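Side-chain contacts in glutathione S-transferase (Sulfitobacter, PDB 4GF0), which binds glutathione and probably catalyses its conjugation to electrophilic substrates, as other glutathione transferases do: residues Q192-A197 against A201-G206; R118-Q123 against E127-Q132. All coordinates share one frame; numbering follows the deposited sequence. Where two conformers were deposited one is given.

Interaction 1. Residues Q192-A197 against A201-G206; sequences QMTARA and AVKDKG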
loop_
_atom_site.group_PDB
_atom_site.type_symbol
_atom_site.label_atom_id
_atom_site.label_comp_id
_atom_site.label_asym_id
_atom_site.label_seq_id
_atom_site.Cartn_x
_atom_site.Cartn_y
_atom_site.Cartn_z
ATOM N N GLN A 192 -22.782 6.736 6.986
ATOM C CA GLN A 192 -22.545 5.919 8.172
ATOM C C GLN A 192 -21.261 6.358 8.856
ATOM O O GLN A 192 -21.214 6.479 10.076
ATOM C CB GLN A 192 -22.468 4.427 7.824
ATOM C CG GLN A 192 -23.772 3.847 7.280
ATOM C CD GLN A 192 -24.907 3.950 8.278
ATOM O OE1 GLN A 192 -24.700 3.834 9.494
ATOM N NE2 GLN A 192 -26.116 4.177 7.774
ATOM N N MET A 193 -20.220 6.591 8.063
ATOM C CA MET A 193 -18.921 6.987 8.604
ATOM C C MET A 193 -19.005 8.325 9.339
ATOM O O MET A 193 -18.479 8.476 10.446
ATOM C CB MET A 193 -17.873 7.055 7.487
ATOM C CG MET A 193 -17.473 5.685 6.916
ATOM S SD MET A 193 -16.707 4.615 8.162
ATOM C CE MET A 193 -15.160 5.465 8.483
ATOM N N THR A 194 -19.671 9.285 8.708
ATOM C CA THR A 194 -19.828 10.629 9.260
ATOM C C THR A 194 -20.509 10.598 10.634
ATOM O O THR A 194 -20.237 11.436 11.496
ATOM C CB THR A 194 -20.608 11.536 8.273
ATOM O OG1 THR A 194 -19.827 11.723 7.084
ATOM C CG2 THR A 194 -20.918 12.889 8.888
ATOM N N ALA A 195 -21.359 9.595 10.842
ATOM C CA ALA A 195 -22.136 9.465 12.074
ATOM C C ALA A 195 -21.388 8.728 13.180
ATOM O O ALA A 195 -21.860 8.676 14.316
ATOM C CB ALA A 195 -23.457 8.768 11.785
ATOM N N ARG A 196 -20.229 8.154 12.859
ATOM C CA ARG A 196 -19.476 7.370 13.843
ATOM C C ARG A 196 -18.730 8.259 14.828
ATOM O O ARG A 196 -18.286 9.363 14.487
ATOM C CB ARG A 196 -18.482 6.416 13.157
ATOM C CG ARG A 196 -19.140 5.240 12.426
ATOM C CD ARG A 196 -18.095 4.263 11.878
ATOM N NE ARG A 196 -17.523 3.390 12.912
ATOM C CZ ARG A 196 -18.014 2.201 13.259
ATOM N NH1 ARG A 196 -19.107 1.727 12.672
ATOM N NH2 ARG A 196 -17.416 1.481 14.208
ATOM N N ALA A 197 -18.591 7.772 16.056
ATOM C CA ALA A 197 -17.897 8.535 17.090
ATOM C C ALA A 197 -16.450 8.869 16.717
ATOM O O ALA A 197 -15.960 9.963 17.017
ATOM C CB ALA A 197 -17.952 7.785 18.419
ATOM N N ALA A 201 -14.801 12.569 16.404
ATOM C CA ALA A 201 -13.640 12.880 17.238
ATOM C C ALA A 201 -12.513 13.540 16.450
ATOM O O ALA A 201 -11.904 14.507 16.926
ATOM C CB ALA A 201 -13.133 11.635 17.936
ATOM N N VAL A 202 -12.206 13.024 15.261
ATOM C CA VAL A 202 -11.108 13.614 14.493
ATOM C C VAL A 202 -11.501 14.983 13.928
ATOM O O VAL A 202 -10.651 15.866 13.810
ATOM C CB VAL A 202 -10.563 12.685 13.383
ATOM C CG1 VAL A 202 -10.126 11.354 13.981
ATOM C CG2 VAL A 202 -11.603 12.470 12.276
ATOM N N LYS A 203 -12.776 15.165 13.596
ATOM C CA LYS A 203 -13.262 16.478 13.176
ATOM C C LYS A 203 -13.093 17.484 14.303
ATOM O O LYS A 203 -12.681 18.624 14.078
ATOM C CB LYS A 203 -14.733 16.417 12.768
ATOM C CG LYS A 203 -14.975 15.970 11.339
ATOM C CD LYS A 203 -16.462 16.017 11.001
ATOM C CE LYS A 203 -16.732 15.457 9.611
ATOM N NZ LYS A 203 -18.183 15.213 9.397
ATOM N N ASP A 204 -13.412 17.054 15.520
ATOM C CA ASP A 204 -13.298 17.920 16.690
ATOM C C ASP A 204 -11.843 18.305 16.937
ATOM O O ASP A 204 -11.557 19.334 17.545
ATOM C CB ASP A 204 -13.872 17.226 17.933
ATOM C CG ASP A 204 -15.390 17.201 17.946
ATOM O OD1 ASP A 204 -16.010 18.078 17.308
ATOM O OD2 ASP A 204 -15.966 16.308 18.606
ATOM N N LYS A 205 -10.925 17.475 16.457
ATOM C CA LYS A 205 -9.498 17.721 16.629
ATOM C C LYS A 205 -8.915 18.495 15.454
ATOM O O LYS A 205 -7.698 18.680 15.372
ATOM C CB LYS A 205 -8.741 16.403 16.824
ATOM C CG LYS A 205 -9.044 15.721 18.152
ATOM C CD LYS A 205 -8.236 14.445 18.333
ATOM C CE LYS A 205 -8.241 14.014 19.792
ATOM N NZ LYS A 205 -9.095 12.825 20.054
ATOM N N GLY A 206 -9.791 18.933 14.552
ATOM C CA GLY A 206 -9.409 19.754 13.415
ATOM C C GLY A 206 -8.744 19.004 12.273
ATOM O O GLY A 206 -7.939 19.580 11.537
HETATM O O HOH W 1 -18.652 13.736 11.552
#
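Thr194 and Lys203 meet across the short turn that carries helix 184-194 into helix 197-204, near the C-terminal end of the chain. The lysine side chain leaves its helix toward the other segment and runs extended beyond CG, crossing the threonine side chain obliquely and bringing NZ to its methyl branch. Thr194 CG2 lies anti to the backbone N, and in the conformer given here it comes within 3.6 Å of Lys203 NZ; because a second conformer of this threonine was deposited, that touch is less certain than the rest. The hydroxyl on the other branch turns back to its own helix, where Thr194 OG1 is hydrogen-bonded to Met190 O.

The polar link between the two residues runs through water. One molecule donates to Thr194 O at 2.8 Å and accepts from Lys203 NZ at 2.7 Å, joining the carbonyl in the last turn of one helix to a charge on the next. Further along the chain, Ala201 N donates to Ala197 O at 2.9 Å, the first-turn bond of the second helix, and the methyl carbon Ala201 CB sits 3.4 Å from the same oxygen, Ala197 O. Arg196 precedes that turn at the N-cap position, its side chain led off to Glu23, Tyr153 and the ring of Phe159. At the far end Gly206, with positive phi, closes the helix in a Schellman motif.

Only about 120 Å² is buried between the segments, most of it on exposed residues. The chemistry implies a solvent-mediated surface contact: a lysine charge probably eased by a water that itself leans on the carbonyl of Thr194, with no carboxylate of the opposing segment facing it.

Interaction 2. Residues R118-Q123 against E127-Q132; sequences RWAKQQ and EDMTAQ. With GSH (glutathione), chain D.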
loop_
_atom_site.group_PDB
_atom_site.type_symbol
_atom_site.label_atom_id
_atom_site.label_comp_id
_atom_site.label_asym_id
_atom_site.label_seq_id
_atom_site.Cartn_x
_atom_site.Cartn_y
_atom_site.Cartn_z
ATOM N N ARG A 118 6.503 14.092 -8.854
ATOM C CA ARG A 118 7.058 12.799 -8.462
ATOM C C ARG A 118 7.499 11.964 -9.664
ATOM O O ARG A 118 8.405 11.139 -9.549
ATOM C CB ARG A 118 6.040 11.999 -7.652
ATOM C CG ARG A 118 5.773 12.569 -6.283
ATOM C CD ARG A 118 4.796 11.690 -5.537
ATOM N NE ARG A 118 4.354 12.299 -4.288
ATOM C CZ ARG A 118 3.317 11.867 -3.581
ATOM N NH1 ARG A 118 2.619 10.820 -4.006
ATOM N NH2 ARG A 118 2.980 12.484 -2.454
ATOM N N TRP A 119 6.856 12.164 -10.813
ATOM C CA TRP A 119 7.050 11.253 -11.936
ATOM C C TRP A 119 7.396 11.957 -13.248
ATOM O O TRP A 119 7.698 11.298 -14.236
ATOM C CB TRP A 119 5.795 10.391 -12.148
ATOM C CG TRP A 119 5.369 9.661 -10.923
ATOM C CD1 TRP A 119 5.949 8.550 -10.393
ATOM C CD2 TRP A 119 4.262 9.990 -10.069
ATOM N NE1 TRP A 119 5.276 8.169 -9.245
ATOM C CE2 TRP A 119 4.238 9.031 -9.034
ATOM C CE3 TRP A 119 3.299 11.003 -10.077
ATOM C CZ2 TRP A 119 3.278 9.059 -8.009
ATOM C CZ3 TRP A 119 2.348 11.022 -9.071
ATOM C CH2 TRP A 119 2.347 10.057 -8.045
ATOM N N ALA A 120 7.336 13.284 -13.249
ATOM C CA ALA A 120 7.579 14.083 -14.453
ATOM C C ALA A 120 8.232 15.405 -14.085
ATOM O O ALA A 120 8.226 15.798 -12.921
ATOM C CB ALA A 120 6.275 14.333 -15.212
ATOM N N LYS A 121 8.776 16.097 -15.084
ATOM C CA LYS A 121 9.478 17.351 -14.847
ATOM C C LYS A 121 8.839 18.553 -15.540
ATOM O O LYS A 121 8.993 19.684 -15.085
ATOM C CB LYS A 121 10.943 17.228 -15.274
ATOM C CG LYS A 121 11.856 16.745 -14.158
ATOM C CD LYS A 121 13.200 16.278 -14.701
ATOM C CE LYS A 121 14.071 15.687 -13.594
ATOM N NZ LYS A 121 14.676 16.721 -12.710
ATOM N N GLN A 122 8.130 18.309 -16.638
ATOM C CA GLN A 122 7.594 19.405 -17.445
ATOM C C GLN A 122 6.220 19.898 -17.001
ATOM O O GLN A 122 5.351 19.111 -16.609
ATOM C CB GLN A 122 7.563 19.019 -18.928
ATOM C CG GLN A 122 8.896 18.500 -19.443
ATOM C CD GLN A 122 10.022 19.497 -19.248
ATOM O OE1 GLN A 122 9.814 20.711 -19.325
ATOM N NE2 GLN A 122 11.225 18.991 -18.995
ATOM N N GLN A 123 6.030 21.212 -17.103
ATOM C CA GLN A 123 4.789 21.857 -16.696
ATOM C C GLN A 123 3.614 21.333 -17.508
ATOM O O GLN A 123 2.525 21.109 -16.976
ATOM C CB GLN A 123 4.915 23.376 -16.861
ATOM C CG GLN A 123 3.643 24.161 -16.555
ATOM C CD GLN A 123 3.142 23.959 -15.134
ATOM O OE1 GLN A 123 3.919 23.678 -14.217
ATOM N NE2 GLN A 123 1.832 24.100 -14.946
ATOM N N GLU A 127 0.091 19.572 -16.263
ATOM C CA GLU A 127 -1.234 20.035 -16.645
ATOM C C GLU A 127 -2.049 18.891 -17.218
ATOM O O GLU A 127 -3.244 18.767 -16.944
ATOM C CB GLU A 127 -1.139 21.190 -17.657
ATOM C CG GLU A 127 -0.506 22.447 -17.080
ATOM C CD GLU A 127 -0.230 23.502 -18.132
ATOM O OE1 GLU A 127 -0.492 23.245 -19.330
ATOM O OE2 GLU A 127 0.256 24.591 -17.758
ATOM N N ASP A 128 -1.385 18.070 -18.030
ATOM C CA ASP A 128 -1.982 16.880 -18.626
ATOM C C ASP A 128 -2.463 15.949 -17.508
ATOM O O ASP A 128 -3.629 15.552 -17.476
ATOM C CB ASP A 128 -0.936 16.171 -19.499
ATOM C CG ASP A 128 -1.486 14.959 -20.226
ATOM O OD1 ASP A 128 -2.703 14.691 -20.139
ATOM O OD2 ASP A 128 -0.691 14.274 -20.908
ATOM N N MET A 129 -1.570 15.623 -16.585
ATOM C CA MET A 129 -1.905 14.679 -15.516
ATOM C C MET A 129 -3.018 15.221 -14.615
ATOM O O MET A 129 -3.931 14.493 -14.215
ATOM C CB MET A 129 -0.656 14.318 -14.693
ATOM C CG MET A 129 0.390 13.520 -15.496
ATOM S SD MET A 129 1.845 13.035 -14.534
ATOM C CE MET A 129 2.576 14.644 -14.210
ATOM N N THR A 130 -2.940 16.503 -14.293
ATOM C CA THR A 130 -3.954 17.136 -13.463
ATOM C C THR A 130 -5.336 17.052 -14.121
ATOM O O THR A 130 -6.331 16.766 -13.454
ATOM C CB THR A 130 -3.566 18.591 -13.164
ATOM O OG1 THR A 130 -2.385 18.590 -12.348
ATOM C CG2 THR A 130 -4.692 19.325 -12.442
ATOM N N ALA A 131 -5.387 17.254 -15.435
ATOM C CA ALA A 131 -6.656 17.254 -16.164
ATOM C C ALA A 131 -7.352 15.890 -16.168
ATOM O O ALA A 131 -8.569 15.812 -16.352
ATOM C CB ALA A 131 -6.452 17.758 -17.591
ATOM N N GLN A 132 -6.587 14.819 -15.963
ATOM C CA GLN A 132 -7.142 13.471 -16.027
ATOM C C GLN A 132 -7.738 13.008 -14.702
ATOM O O GLN A 132 -8.456 12.011 -14.670
ATOM C CB GLN A 132 -6.084 12.453 -16.466
ATOM C CG GLN A 132 -5.300 12.838 -17.702
ATOM C CD GLN A 132 -6.180 13.328 -18.832
ATOM O OE1 GLN A 132 -7.244 12.768 -19.106
ATOM N NE2 GLN A 132 -5.736 14.390 -19.499
HETATM N N1 GSH D . 1.924 5.495 0.518
HETATM C CA1 GSH D . 1.818 6.506 1.546
HETATM C C1 GSH D . 0.851 6.062 2.598
HETATM O O11 GSH D . 1.047 6.364 3.807
HETATM O O12 GSH D . -0.176 5.407 2.276
HETATM C CB1 GSH D . 1.303 7.797 0.954
HETATM C CG1 GSH D . 1.662 8.920 1.931
HETATM C CD1 GSH D . 1.405 10.273 1.259
HETATM O OE1 GSH D . 1.745 10.476 0.093
HETATM N N2 GSH D . 0.746 11.323 2.030
HETATM C CA2 GSH D . 0.506 12.607 1.418
HETATM C C2 GSH D . 1.707 13.473 1.697
HETATM O O2 GSH D . 2.368 13.316 2.714
HETATM C CB2 GSH D . -0.715 13.254 1.988
HETATM S SG2 GSH D . -2.165 12.325 1.521
HETATM N N3 GSH D . 2.122 14.505 0.756
HETATM C CA3 GSH D . 3.286 15.319 1.083
HETATM C C3 GSH D . 4.129 15.591 -0.138
HETATM O O31 GSH D . 3.999 14.879 -1.175
HETATM O O32 GSH D . 4.989 16.529 -0.120
#
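Gln123 and Glu127 face each other one turn apart at the start of helix 123-148, in the all-helical domain of the glutathione transferase fold, and are joined twice. Glu127 N donates to Gln123 O at 3.0 Å, the ordinary i to i+4 helix bond. The side chains add a second link with the donor and acceptor roles reversed: Gln123 NE2 donates to Glu127 OE2 at 3.3 Å, with a nearly straight N-H...O angle of 166°. The oxygen lies in the amide plane, yet it is approached on its anti side, and the amide and carboxylate planes stand 75° apart. Gln123 can reach it because CG is anti to the backbone N (chi1 176°) and the chain then bends back.

At the other end of residues 118-123, Arg118 serves the ligand. Arg118 NH2 donates to O31 of the glycyl carboxylate of glutathione at 2.9 Å and makes a weak bond to OE1, the gamma-glutamyl carbonyl oxygen. Arg53 NH1 is a further partner of the glutathione. With an alanine here, O31 would lose this charged donor, and the glycyl end of glutathione is likely to be held less firmly.

Asp128 is satisfied across the dimer interface, where both its carboxylate oxygens accept from backbone N-H groups of Lys121 and Gln122 of the second subunit. Gln132 NE2 bonds to Asp128 O at 3.1 Å. The apolar share of the contact is Ala120 CB against Met129 CE at 3.8 Å.

How the interactions relate
Each interaction ties the start of a helix to what precedes it: a loop in interaction 2, the end of helix 184-194 and its turn in interaction 1. Both hold an i to i+4 bond opening a helix, yet they serve different parts of the subunit. Their centres are 34 Å apart and their nearest atoms about 19 Å, on opposite sides of the chain's centre; interaction 2 comes earlier in the chain. Only interaction 2 reaches the glutathione pocket, through Arg118, and it also lies at the dimer interface. Interaction 1 stays remote from the ligand: Val202 CG2 is 14.3 Å from glutathione SG2. Its second helix packs instead on helix 14-23, through Val202 against Ala18 and Ile19.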